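Local coordinates for protein PA0821 (Pseudomonas aeruginosa, PDB 7DRG) that probably serves as an immunity protein (antitoxin) that protects the cell from a VRR-NUC-type effector of its type VI secretion system, at residues B[36-41]-B[182-187]; B[45-50]-B[140-145]; B[284-289]-B[331-336]. All coordinates share one frame; numbering follows the deposited sequence.

Followed from the N terminus, the chain first meets contact 1 and contact 2 on one long strand, 34-46. Contact 2 closes first, when 140-145 returns to pair antiparallel with the end of that strand. Contact 1 closes next, when 182-187 pairs with its earlier part, so the loop of contact 2 nests inside that of contact 1. Their centres are about 23 Å apart; strand 34-46 pairs with both strand 144-151 and strand 182-186. Contact 3 follows in series. It closes a shorter, strand-free loop between the start of helix 288-297 and the link from helix 321-328 to helix 338-348, its centre about 21 Å from that of the chain.

Contact 1: B[36-41]-B[182-187]; sequences AVLCLR and HAYNLS
Cys39 N donates to Ala183 O at 2.9 Å with an N-H...O angle of 163°, and Ala183 N returns a bond to Cys39 O. Val37 and Asn185 exchange a second such couple, so these are the two hydrogen-bonded pairs of an antiparallel ladder. Ala36-Leu186, Leu38-Tyr184 and Leu40-His182 are its non-hydrogen-bonded pairs, where CA-H...O contacts such as Ala36 CA to Asn185 O (3.2 Å) fill in.

The face with Ala36, Leu38, Tyr184 and Leu186 is largely apolar. Tyr184 holds CG anti to its carbonyl carbon (chi1 -78°), and Leu38 CD1 rests over one face of the ring, 4.0 Å from its centroid and shifted toward the rim, a CH-pi contact. Leu38 CB meets Tyr184 CE1 at 3.6 Å, while Ala36 CB touches both Tyr184 CD1 and Leu186 CD2. The phenol OH is held by Leu17 O.

The face with Cys39, Ala183 and Asn185 carries the polar side-chain contacts. There the guanidinium of Arg41 lies with one face on Ala183 CB, 3.5 Å from CZ, and NH1 bonds to Asn185 OD1 at 3.2 Å in the plane of the amide carbonyl, at a C=O...N angle of 149°. Water 1 accepts from Arg41 NH2 and donates to Tyr184 O (2.9 Å). Asn185 ND2 is hydrogen-bonded to Gly123 O and Ser149 OG, with Cys39 SG 3.4 Å away, so both ends of the amide are engaged and its flip is defined. The whole is a buried, two-faced antiparallel beta ladder at the heart of this TsiV-family fold.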
ATOM      1  N   ALA B  36      15.099   3.707   0.345  1.00 18.88           N
ATOM      2  CA  ALA B  36      14.725   3.091   1.628  1.00 19.00           C
ATOM      3  C   ALA B  36      15.303   1.685   1.736  1.00 23.40           C
ATOM      4  O   ALA B  36      15.337   1.011   0.766  1.00 21.72           O
ATOM      5  CB  ALA B  36      13.221   3.062   1.757  1.00 18.53           C
ATOM      6  N   VAL B  37      15.722   1.294   2.933  1.00 17.42           N
ATOM      7  CA  VAL B  37      16.216  -0.091   3.113  1.00 19.66           C
ATOM      8  C   VAL B  37      15.647  -0.621   4.423  1.00 17.76           C
ATOM      9  O   VAL B  37      15.703   0.057   5.394  1.00 17.99           O
ATOM     10  CB  VAL B  37      17.742  -0.219   3.030  1.00 25.87           C
ATOM     11  CG1 VAL B  37      18.440   0.653   4.035  1.00 26.75           C
ATOM     12  CG2 VAL B  37      18.187  -1.665   3.175  1.00 28.38           C
ATOM     13  N   LEU B  38      15.063  -1.802   4.359  1.00 18.74           N
ATOM     14  CA  LEU B  38      14.478  -2.447   5.543  1.00 16.00           C
ATOM     15  C   LEU B  38      15.614  -2.995   6.403  1.00 17.53           C
ATOM     16  O   LEU B  38      16.443  -3.699   5.902  1.00 19.65           O
ATOM     17  CB  LEU B  38      13.511  -3.551   5.109  1.00 18.80           C
ATOM     18  CG  LEU B  38      12.672  -4.183   6.213  1.00 23.99           C
ATOM     19  CD1 LEU B  38      11.822  -3.176   6.962  1.00 21.81           C
ATOM     20  CD2 LEU B  38      11.831  -5.315   5.677  1.00 28.43           C
ATOM     21  N   CYS B  39      15.595  -2.636   7.671  1.00 17.41           N
ATOM     22  CA  CYS B  39      16.658  -3.071   8.563  1.00 16.30           C
ATOM     23  C   CYS B  39      16.090  -3.251   9.967  1.00 15.70           C
ATOM     24  O   CYS B  39      14.892  -3.067  10.210  1.00 17.57           O
ATOM     25  CB  CYS B  39      17.818  -2.070   8.533  1.00 18.55           C
ATOM     26  SG  CYS B  39      17.328  -0.427   9.088  1.00 21.64           S
ATOM     27  N   LEU B  40      16.963  -3.645  10.889  1.00 15.57           N
ATOM     28  CA  LEU B  40      16.621  -3.758  12.302  1.00 14.09           C
ATOM     29  C   LEU B  40      17.162  -2.518  13.005  1.00 14.74           C
ATOM     30  O   LEU B  40      18.378  -2.372  13.164  1.00 17.74           O
ATOM     31  CB  LEU B  40      17.210  -5.036  12.886  1.00 17.38           C
ATOM     32  CG  LEU B  40      17.115  -5.231  14.396  1.00 17.64           C
ATOM     33  CD1 LEU B  40      15.683  -5.082  14.872  1.00 19.43           C
ATOM     34  CD2 LEU B  40      17.669  -6.613  14.746  1.00 20.48           C
ATOM     35  N   ARG B  41      16.263  -1.639  13.436  1.00 14.34           N
ATOM     36  CA  ARG B  41      16.634  -0.338  13.974  1.00 14.55           C
ATOM     37  C   ARG B  41      16.171  -0.198  15.415  1.00 14.94           C
ATOM     38  O   ARG B  41      15.066  -0.630  15.770  1.00 15.51           O
ATOM     39  CB  ARG B  41      16.034   0.793  13.135  1.00 15.43           C
ATOM     40  CG  ARG B  41      16.539   2.188  13.502  1.00 15.23           C
ATOM     41  CD  ARG B  41      16.058   3.220  12.466  1.00 15.70           C
ATOM     42  NE  ARG B  41      14.635   3.528  12.592  1.00 18.10           N
ATOM     43  CZ  ARG B  41      13.957   4.194  11.655  1.00 22.25           C
ATOM     44  NH1 ARG B  41      14.582   4.572  10.554  1.00 24.12           N
ATOM     45  NH2 ARG B  41      12.674   4.477  11.817  1.00 22.07           N
ATOM     46  N   HIS B 182      11.752  -3.838  13.091  1.00 14.99           N
ATOM     47  CA  HIS B 182      11.837  -3.474  11.680  1.00 15.32           C
ATOM     48  C   HIS B 182      11.550  -1.995  11.449  1.00 15.82           C
ATOM     49  O   HIS B 182      10.630  -1.415  12.038  1.00 17.22           O
ATOM     50  CB  HIS B 182      10.857  -4.309  10.863  1.00 16.18           C
ATOM     51  CG  HIS B 182      11.225  -5.755  10.773  1.00 17.78           C
ATOM     52  ND1 HIS B 182      10.733  -6.699  11.646  1.00 19.82           N
ATOM     53  CD2 HIS B 182      12.047  -6.418   9.926  1.00 21.07           C
ATOM     54  CE1 HIS B 182      11.221  -7.885  11.331  1.00 23.59           C
ATOM     55  NE2 HIS B 182      12.026  -7.743  10.295  1.00 20.78           N
ATOM     56  N   ALA B 183      12.346  -1.391  10.573  1.00 15.99           N
ATOM     57  CA  ALA B 183      12.132  -0.018  10.131  1.00 14.11           C
ATOM     58  C   ALA B 183      12.832   0.170   8.798  1.00 16.30           C
ATOM     59  O   ALA B 183      13.735  -0.589   8.435  1.00 17.61           O
ATOM     60  CB  ALA B 183      12.654   1.010  11.142  1.00 16.19           C
ATOM     61  N   TYR B 184      12.401   1.192   8.069  1.00 16.96           N
ATOM     62  CA  TYR B 184      13.105   1.626   6.871  1.00 17.38           C
ATOM     63  C   TYR B 184      14.009   2.797   7.214  1.00 17.91           C
ATOM     64  O   TYR B 184      13.532   3.827   7.701  1.00 20.24           O
ATOM     65  CB  TYR B 184      12.141   2.040   5.759  1.00 17.40           C
ATOM     66  CG  TYR B 184      11.540   0.864   5.057  1.00 18.29           C
ATOM     67  CD1 TYR B 184      12.245   0.184   4.071  1.00 17.50           C
ATOM     68  CD2 TYR B 184      10.286   0.392   5.412  1.00 19.67           C
ATOM     69  CE1 TYR B 184      11.702  -0.918   3.445  1.00 18.80           C
ATOM     70  CE2 TYR B 184       9.730  -0.704   4.781  1.00 19.73           C
ATOM     71  CZ  TYR B 184      10.447  -1.357   3.808  1.00 23.29           C
ATOM     72  OH  TYR B 184       9.908  -2.458   3.185  1.00 26.08           O
ATOM     73  N   ASN B 185      15.304   2.646   6.954  1.00 16.48           N
ATOM     74  CA  ASN B 185      16.162   3.820   6.869  1.00 18.80           C
ATOM     75  C   ASN B 185      15.893   4.491   5.534  1.00 20.05           C
ATOM     76  O   ASN B 185      15.824   3.815   4.507  1.00 19.32           O
ATOM     77  CB  ASN B 185      17.639   3.445   6.973  1.00 18.20           C
ATOM     78  CG  ASN B 185      18.059   3.116   8.383  1.00 19.88           C
ATOM     79  OD1 ASN B 185      17.407   3.525   9.346  1.00 19.73           O
ATOM     80  ND2 ASN B 185      19.166   2.398   8.516  1.00 19.00           N
ATOM     81  N   LEU B 186      15.720   5.807   5.544  1.00 17.32           N
ATOM     82  CA  LEU B 186      15.497   6.557   4.316  1.00 18.16           C
ATOM     83  C   LEU B 186      16.776   7.278   3.907  1.00 22.57           C
ATOM     84  O   LEU B 186      17.741   7.379   4.671  1.00 22.73           O
ATOM     85  CB  LEU B 186      14.354   7.560   4.489  1.00 17.67           C
ATOM     86  CG  LEU B 186      13.036   6.976   5.003  1.00 20.52           C
ATOM     87  CD1 LEU B 186      11.965   8.065   5.032  1.00 24.24           C
ATOM     88  CD2 LEU B 186      12.585   5.796   4.156  1.00 20.60           C
ATOM     89  N   SER B 187      16.769   7.779   2.676  1.00 21.04           N
ATOM     90  CA  SER B 187      17.902   8.526   2.160  1.00 20.69           C
ATOM     91  C   SER B 187      18.254   9.673   3.108  1.00 23.50           C
ATOM     92  O   SER B 187      17.355  10.397   3.557  1.00 25.39           O
ATOM     93  CB  SER B 187      17.576   9.073   0.769  1.00 23.06           C
ATOM     94  OG  SER B 187      18.529  10.057   0.401  1.00 25.95           O
TER
HETATM   95  O   HOH W   1      11.987   5.840   9.103  1.00 27.04           O

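Contact 2: B[45-50]-B[140-145]; sequences YFKKAH and GHDLSV
Tyr45 opens the contact beside Val145, its non-hydrogen-bonded partner: the two side chains run side by side and point the same way, with CD2 of Tyr45 3.6 Å from CG2 of Val145. Leu143 CD2 touches the same ring carbon at 3.9 Å. The phenol OH bonds to Tyr179 OH, so the polar tip is satisfied beyond this contact.

Phe46 pairs with Ser144 through two backbone bonds, Phe46 N to Ser144 O and Ser144 N to Phe46 O (2.8 Å). Its CG lies between the backbone N and the carbonyl carbon (chi1 67°), and the ring turns one face to Ser144 CB, 4.0 Å from the centroid and 18° off the normal, a CH-pi contact. Val145 C approaches the edge near the ring plane, and Val54 and Leu58 of helix 52-69 also pack on the ring.

Lys47, extended beyond CG, crosses Asp142, and NZ makes a salt bridge to OD2 at 3.1 Å, entering from above the carboxylate plane. Its CG also meets Leu143 CD1.

Lys48 N donates to water 2 and Ala49 N to water 3 (3.2 Å); both waters donate to Asp142 O. Water 3 further lies 2.6 Å from Ser144 OG, which Lys132 N also binds, and Ala49 CB packs against that hydroxyl.

Chemically, beyond the two ladder pairs the contact passes from apolar side chains to an ionic and water-bridged part at Asp142, where the carbonyl of one loop is bound to the NH groups of the other through solvent instead of directly.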
ATOM      1  N   TYR B  45      15.266   7.497  23.266  1.00 14.80           N
ATOM      2  CA  TYR B  45      15.091   8.897  23.634  1.00 16.24           C
ATOM      3  C   TYR B  45      15.670   9.096  25.031  1.00 18.69           C
ATOM      4  O   TYR B  45      15.234   8.432  25.975  1.00 18.01           O
ATOM      5  CB  TYR B  45      13.613   9.289  23.616  1.00 18.47           C
ATOM      6  CG  TYR B  45      12.866   9.094  22.303  1.00 15.83           C
ATOM      7  CD1 TYR B  45      12.378   7.845  21.934  1.00 17.15           C
ATOM      8  CD2 TYR B  45      12.598  10.180  21.468  1.00 16.19           C
ATOM      9  CE1 TYR B  45      11.658   7.671  20.751  1.00 18.06           C
ATOM     10  CE2 TYR B  45      11.888  10.017  20.290  1.00 17.26           C
ATOM     11  CZ  TYR B  45      11.424   8.764  19.940  1.00 18.11           C
ATOM     12  OH  TYR B  45      10.710   8.615  18.767  1.00 19.36           O
ATOM     13  N   PHE B  46      16.626  10.020  25.176  1.00 16.64           N
ATOM     14  CA  PHE B  46      17.362  10.137  26.432  1.00 17.44           C
ATOM     15  C   PHE B  46      17.668  11.601  26.713  1.00 15.92           C
ATOM     16  O   PHE B  46      17.573  12.454  25.830  1.00 18.17           O
ATOM     17  CB  PHE B  46      18.664   9.320  26.405  1.00 19.68           C
ATOM     18  CG  PHE B  46      19.685   9.842  25.429  1.00 18.62           C
ATOM     19  CD1 PHE B  46      19.595   9.538  24.079  1.00 19.94           C
ATOM     20  CD2 PHE B  46      20.739  10.636  25.858  1.00 18.76           C
ATOM     21  CE1 PHE B  46      20.524  10.029  23.175  1.00 19.12           C
ATOM     22  CE2 PHE B  46      21.676  11.122  24.957  1.00 21.67           C
ATOM     23  CZ  PHE B  46      21.567  10.814  23.611  1.00 20.97           C
ATOM     24  N   LYS B  47      18.080  11.887  27.948  1.00 17.94           N
ATOM     25  CA  LYS B  47      18.355  13.265  28.343  1.00 18.17           C
ATOM     26  C   LYS B  47      19.821  13.449  28.720  1.00 19.77           C
ATOM     27  O   LYS B  47      20.602  12.496  28.793  1.00 19.10           O
ATOM     28  CB  LYS B  47      17.437  13.698  29.494  1.00 24.27           C
ATOM     29  CG  LYS B  47      15.966  13.701  29.089  1.00 23.71           C
ATOM     30  CD  LYS B  47      15.072  14.355  30.128  1.00 24.78           C
ATOM     31  CE  LYS B  47      13.617  14.289  29.708  1.00 30.41           C
ATOM     32  NZ  LYS B  47      12.738  15.011  30.676  1.00 36.41           N
ATOM     33  N   LYS B  48      20.179  14.726  28.919  1.00 22.02           N
ATOM     34  CA  LYS B  48      21.500  15.163  29.375  1.00 19.23           C
ATOM     35  C   LYS B  48      22.593  14.914  28.340  1.00 18.50           C
ATOM     36  O   LYS B  48      23.765  14.753  28.690  1.00 20.76           O
ATOM     37  CB  LYS B  48      21.870  14.517  30.715  1.00 21.05           C
ATOM     38  CG  LYS B  48      20.873  14.834  31.815  1.00 28.97           C
ATOM     39  CD  LYS B  48      21.223  14.099  33.091  1.00 36.99           C
ATOM     40  CE  LYS B  48      21.774  15.042  34.128  1.00 48.91           C
ATOM     41  NZ  LYS B  48      22.406  14.298  35.255  1.00 47.11           N
ATOM     42  N   ALA B  49      22.230  14.921  27.053  1.00 19.29           N
ATOM     43  CA  ALA B  49      23.219  14.748  25.998  1.00 18.36           C
ATOM     44  C   ALA B  49      24.260  15.859  25.987  1.00 19.63           C
ATOM     45  O   ALA B  49      25.332  15.678  25.405  1.00 20.18           O
ATOM     46  CB  ALA B  49      22.531  14.688  24.632  1.00 19.42           C
ATOM     47  N   HIS B  50      23.962  17.002  26.605  1.00 20.18           N
ATOM     48  CA  HIS B  50      24.906  18.112  26.688  1.00 19.49           C
ATOM     49  C   HIS B  50      25.992  17.909  27.740  1.00 22.88           C
ATOM     50  O   HIS B  50      26.902  18.741  27.824  1.00 25.50           O
ATOM     51  CB  HIS B  50      24.154  19.412  26.984  1.00 20.34           C
ATOM     52  CG  HIS B  50      23.401  19.396  28.278  1.00 25.28           C
ATOM     53  ND1 HIS B  50      22.141  18.851  28.402  1.00 24.95           N
ATOM     54  CD2 HIS B  50      23.735  19.856  29.508  1.00 27.22           C
ATOM     55  CE1 HIS B  50      21.729  18.978  29.651  1.00 28.00           C
ATOM     56  NE2 HIS B  50      22.678  19.586  30.342  1.00 25.50           N
ATOM     57  N   GLY B 140      13.409  23.874  27.758  1.00 32.86           N
ATOM     58  CA  GLY B 140      12.360  22.875  27.659  1.00 36.42           C
ATOM     59  C   GLY B 140      12.555  21.834  26.575  1.00 32.77           C
ATOM     60  O   GLY B 140      11.876  20.801  26.612  1.00 34.54           O
ATOM     61  N   HIS B 141      13.439  22.047  25.599  1.00 28.71           N
ATOM     62  CA  HIS B 141      13.662  21.060  24.537  1.00 25.96           C
ATOM     63  C   HIS B 141      14.818  20.151  24.950  1.00 24.13           C
ATOM     64  O   HIS B 141      15.939  20.252  24.450  1.00 24.87           O
ATOM     65  CB  HIS B 141      13.942  21.756  23.210  1.00 27.17           C
ATOM     66  CG  HIS B 141      12.752  22.454  22.623  1.00 31.97           C
ATOM     67  ND1 HIS B 141      12.723  22.920  21.326  1.00 35.65           N
ATOM     68  CD2 HIS B 141      11.549  22.767  23.161  1.00 35.02           C
ATOM     69  CE1 HIS B 141      11.554  23.488  21.088  1.00 37.90           C
ATOM     70  NE2 HIS B 141      10.824  23.409  22.186  1.00 38.52           N
ATOM     71  N   ASP B 142      14.528  19.223  25.865  1.00 23.14           N
ATOM     72  CA  ASP B 142      15.574  18.488  26.574  1.00 21.65           C
ATOM     73  C   ASP B 142      15.753  17.039  26.133  1.00 21.10           C
ATOM     74  O   ASP B 142      16.590  16.338  26.709  1.00 21.42           O
ATOM     75  CB  ASP B 142      15.315  18.533  28.089  1.00 28.87           C
ATOM     76  CG  ASP B 142      14.003  17.876  28.492  1.00 36.09           C
ATOM     77  OD1 ASP B 142      13.251  17.419  27.609  1.00 34.83           O
ATOM     78  OD2 ASP B 142      13.727  17.810  29.710  1.00 37.14           O
ATOM     79  N   LEU B 143      15.022  16.572  25.130  1.00 19.94           N
ATOM     80  CA  LEU B 143      15.026  15.158  24.774  1.00 19.98           C
ATOM     81  C   LEU B 143      15.894  14.940  23.540  1.00 18.80           C
ATOM     82  O   LEU B 143      15.642  15.538  22.486  1.00 20.54           O
ATOM     83  CB  LEU B 143      13.599  14.666  24.529  1.00 20.18           C
ATOM     84  CG  LEU B 143      13.432  13.148  24.496  1.00 19.17           C
ATOM     85  CD1 LEU B 143      13.915  12.540  25.810  1.00 21.12           C
ATOM     86  CD2 LEU B 143      11.974  12.813  24.222  1.00 23.47           C
ATOM     87  N   SER B 144      16.912  14.098  23.677  1.00 18.69           N
ATOM     88  CA  SER B 144      17.805  13.725  22.591  1.00 15.57           C
ATOM     89  C   SER B 144      17.487  12.306  22.117  1.00 15.97           C
ATOM     90  O   SER B 144      16.699  11.578  22.727  1.00 17.79           O
ATOM     91  CB  SER B 144      19.263  13.845  23.041  1.00 18.96           C
ATOM     92  OG  SER B 144      19.567  15.194  23.396  1.00 19.92           O
ATOM     93  N   VAL B 145      18.099  11.915  21.000  1.00 15.78           N
ATOM     94  CA  VAL B 145      17.771  10.646  20.352  1.00 16.21           C
ATOM     95  C   VAL B 145      19.047   9.969  19.879  1.00 16.67           C
ATOM     96  O   VAL B 145      19.907  10.610  19.270  1.00 18.37           O
ATOM     97  CB  VAL B 145      16.813  10.840  19.157  1.00 18.85           C
ATOM     98  CG1 VAL B 145      16.613   9.517  18.420  1.00 23.89           C
ATOM     99  CG2 VAL B 145      15.476  11.412  19.611  1.00 18.33           C
TER
HETATM  100  O   HOH W   2      18.546  17.035  28.803  1.00 25.60           O
HETATM  101  O   HOH W   3      19.345  15.719  25.941  1.00 22.02           O

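Contact 3: B[284-289]-B[331-336]; sequences DSRPAP and LDVEDS
Val333 CG1 lies over one face of the Arg286 guanidinium. The methyl stands 3.6 Å above that plane, offset toward the rim, and its nearest guanidinium atom is Arg286 NH1, with CZ at 4.0 Å. The two side chains cross obliquely. A methyl set over the face of a flat cation in this way is dispersion packing and not a polar bond. Pro287 CD and Leu331 CD2 are 4.2 Å apart, with side chains crossing at about a right angle, and Leu331 CD2 also lies 4.3 Å from Arg286 CB.

Among polar groups, Arg286 NH1 comes to 3.3 Å from Asp332 O, oblique to the guanidinium. The clear hydrogen bonds of Arg286 lie within 284-289. Arg286 NE donates to Asp284 OD1 at 2.7 Å, on the syn side of the carboxylate and part of a salt bridge whose other limb, NH2 to OD2, is modelled so short that its length is doubtful. Arg286 N donates to the anti lone pair of Asp284 OD1 (3.0 Å), an Asx turn, so one carboxylate oxygen is gripped by two donors of the same residue. The Arg286 chain is bent at chi3 (-72°), which places NE on the way to that oxygen.

Around the contact, Val333 packs on Ile338 and Trp341 of helix 338-348 and on Val291 of helix 288-297, whose N-cap is Pro287. Asp332 is bound by Arg301 and Asn294. The chemistry implies that Asp284 fixes the orientation of Arg286 through NE and N and probably offsets much of its charge, while what joins the two segments with confidence is the packing of Val333 on the guanidinium and of Leu331 on Arg286 and Pro287.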
ATOM      1  N   ASP B 284      -4.369 -12.711   9.934  1.00 52.49           N
ATOM      2  CA  ASP B 284      -4.271 -11.380  10.517  1.00 44.02           C
ATOM      3  C   ASP B 284      -2.845 -10.874  10.352  1.00 31.81           C
ATOM      4  O   ASP B 284      -1.894 -11.578  10.701  1.00 33.14           O
ATOM      5  CB  ASP B 284      -4.668 -11.410  11.997  1.00 41.47           C
ATOM      6  CG  ASP B 284      -5.050 -10.046  12.526  1.00 43.32           C
ATOM      7  OD1 ASP B 284      -4.222  -9.114  12.439  1.00 35.57           O
ATOM      8  OD2 ASP B 284      -6.187  -9.903  13.019  1.00 41.06           O
ATOM      9  N   SER B 285      -2.701  -9.658   9.822  1.00 31.37           N
ATOM     10  CA  SER B 285      -1.382  -9.093   9.559  1.00 30.34           C
ATOM     11  C   SER B 285      -0.671  -8.590  10.812  1.00 31.65           C
ATOM     12  O   SER B 285       0.500  -8.206  10.722  1.00 31.28           O
ATOM     13  CB  SER B 285      -1.501  -7.945   8.564  1.00 33.56           C
ATOM     14  OG  SER B 285      -2.260  -6.897   9.134  1.00 36.73           O
ATOM     15  N   ARG B 286      -1.339  -8.561  11.959  1.00 26.73           N
ATOM     16  CA  ARG B 286      -0.733  -8.053  13.193  1.00 28.25           C
ATOM     17  C   ARG B 286       0.054  -9.159  13.897  1.00 26.10           C
ATOM     18  O   ARG B 286      -0.499 -10.239  14.145  1.00 29.02           O
ATOM     19  CB  ARG B 286      -1.808  -7.508  14.125  1.00 27.86           C
ATOM     20  CG  ARG B 286      -2.616  -6.371  13.511  1.00 27.75           C
ATOM     21  CD  ARG B 286      -3.920  -6.079  14.275  1.00 31.99           C
ATOM     22  NE  ARG B 286      -4.924  -7.130  14.079  1.00 40.12           N
ATOM     23  CZ  ARG B 286      -6.205  -7.008  14.432  1.00 45.87           C
ATOM     24  NH1 ARG B 286      -6.633  -5.881  14.991  1.00 50.20           N
ATOM     25  NH2 ARG B 286      -7.065  -8.006  14.225  1.00 45.63           N
ATOM     26  N   PRO B 287       1.322  -8.925  14.251  1.00 24.62           N
ATOM     27  CA  PRO B 287       2.101  -9.964  14.951  1.00 27.56           C
ATOM     28  C   PRO B 287       1.534 -10.246  16.336  1.00 25.63           C
ATOM     29  O   PRO B 287       1.323  -9.325  17.129  1.00 25.41           O
ATOM     30  CB  PRO B 287       3.509  -9.359  15.042  1.00 27.35           C
ATOM     31  CG  PRO B 287       3.531  -8.241  14.041  1.00 27.26           C
ATOM     32  CD  PRO B 287       2.126  -7.722  13.972  1.00 23.95           C
ATOM     33  N   ALA B 288       1.308 -11.529  16.630  1.00 27.30           N
ATOM     34  CA  ALA B 288       0.727 -11.895  17.920  1.00 25.28           C
ATOM     35  C   ALA B 288       1.515 -11.374  19.121  1.00 24.46           C
ATOM     36  O   ALA B 288       0.880 -10.863  20.062  1.00 25.38           O
ATOM     37  CB  ALA B 288       0.559 -13.422  18.009  1.00 24.72           C
ATOM     38  N   PRO B 289       2.849 -11.465  19.180  1.00 22.78           N
ATOM     39  CA  PRO B 289       3.524 -10.937  20.377  1.00 22.38           C
ATOM     40  C   PRO B 289       3.348  -9.432  20.523  1.00 23.78           C
ATOM     41  O   PRO B 289       3.206  -8.935  21.647  1.00 23.72           O
ATOM     42  CB  PRO B 289       4.994 -11.343  20.171  1.00 26.27           C
ATOM     43  CG  PRO B 289       4.956 -12.447  19.160  1.00 26.35           C
ATOM     44  CD  PRO B 289       3.802 -12.118  18.263  1.00 23.52           C
ATOM     45  N   LEU B 331      -2.240  -1.811  16.267  1.00 21.54           N
ATOM     46  CA  LEU B 331      -2.177  -3.117  16.905  1.00 20.55           C
ATOM     47  C   LEU B 331      -3.331  -3.383  17.869  1.00 26.24           C
ATOM     48  O   LEU B 331      -3.414  -4.487  18.425  1.00 25.51           O
ATOM     49  CB  LEU B 331      -0.838  -3.261  17.642  1.00 20.56           C
ATOM     50  CG  LEU B 331       0.437  -3.172  16.795  1.00 22.32           C
ATOM     51  CD1 LEU B 331       1.681  -3.006  17.679  1.00 22.61           C
ATOM     52  CD2 LEU B 331       0.571  -4.412  15.942  1.00 28.77           C
ATOM     53  N   ASP B 332      -4.215  -2.408  18.084  1.00 25.07           N
ATOM     54  CA  ASP B 332      -5.280  -2.547  19.073  1.00 26.08           C
ATOM     55  C   ASP B 332      -6.256  -3.657  18.697  1.00 28.96           C
ATOM     56  O   ASP B 332      -6.606  -3.833  17.526  1.00 30.00           O
ATOM     57  CB  ASP B 332      -6.050  -1.233  19.215  1.00 30.76           C
ATOM     58  CG  ASP B 332      -5.278  -0.170  19.966  1.00 36.42           C
ATOM     59  OD1 ASP B 332      -4.185  -0.473  20.491  1.00 35.21           O
ATOM     60  OD2 ASP B 332      -5.777   0.973  20.039  1.00 33.66           O
ATOM     61  N   VAL B 333      -6.708  -4.398  19.712  1.00 28.65           N
ATOM     62  CA  VAL B 333      -7.727  -5.434  19.575  1.00 33.18           C
ATOM     63  C   VAL B 333      -8.727  -5.274  20.717  1.00 34.42           C
ATOM     64  O   VAL B 333      -8.493  -4.543  21.679  1.00 37.37           O
ATOM     65  CB  VAL B 333      -7.127  -6.858  19.576  1.00 30.00           C
ATOM     66  CG1 VAL B 333      -6.166  -7.051  18.410  1.00 32.14           C
ATOM     67  CG2 VAL B 333      -6.437  -7.141  20.897  1.00 29.38           C
ATOM     68  N   GLU B 334      -9.857  -5.972  20.599  1.00 40.71           N
ATOM     69  CA  GLU B 334     -10.851  -5.974  21.669  1.00 37.29           C
ATOM     70  C   GLU B 334     -10.407  -6.881  22.810  1.00 41.36           C
ATOM     71  O   GLU B 334      -9.770  -7.915  22.586  1.00 44.00           O
ATOM     72  CB  GLU B 334     -12.217  -6.438  21.150  1.00 45.34           C
ATOM     73  CG  GLU B 334     -12.798  -5.590  20.027  1.00 53.36           C
ATOM     74  CD  GLU B 334     -12.908  -4.123  20.393  1.00 68.43           C
ATOM     75  OE1 GLU B 334     -13.177  -3.816  21.575  1.00 69.49           O
ATOM     76  OE2 GLU B 334     -12.716  -3.274  19.495  1.00 76.44           O
ATOM     77  N   ASP B 335     -10.756  -6.481  24.040  1.00 39.64           N
ATOM     78  CA  ASP B 335     -10.419  -7.270  25.226  1.00 44.71           C
ATOM     79  C   ASP B 335     -10.850  -8.723  25.082  1.00 44.97           C
ATOM     80  O   ASP B 335     -10.135  -9.638  25.505  1.00 42.41           O
ATOM     81  CB  ASP B 335     -11.073  -6.666  26.472  1.00 51.62           C
ATOM     82  CG  ASP B 335     -10.500  -5.318  26.846  1.00 61.20           C
ATOM     83  OD1 ASP B 335      -9.848  -4.687  25.988  1.00 66.61           O
ATOM     84  OD2 ASP B 335     -10.697  -4.891  28.004  1.00 64.86           O
ATOM     85  N   SER B 336     -12.023  -8.952  24.491  1.00 45.87           N
ATOM     86  CA  SER B 336     -12.571 -10.298  24.394  1.00 45.06           C
ATOM     87  C   SER B 336     -11.746 -11.205  23.491  1.00 44.83           C
ATOM     88  O   SER B 336     -11.863 -12.430  23.594  1.00 46.18           O
ATOM     89  CB  SER B 336     -14.014 -10.235  23.894  1.00 46.57           C
ATOM     90  OG  SER B 336     -14.094  -9.541  22.663  1.00 49.45           O
TER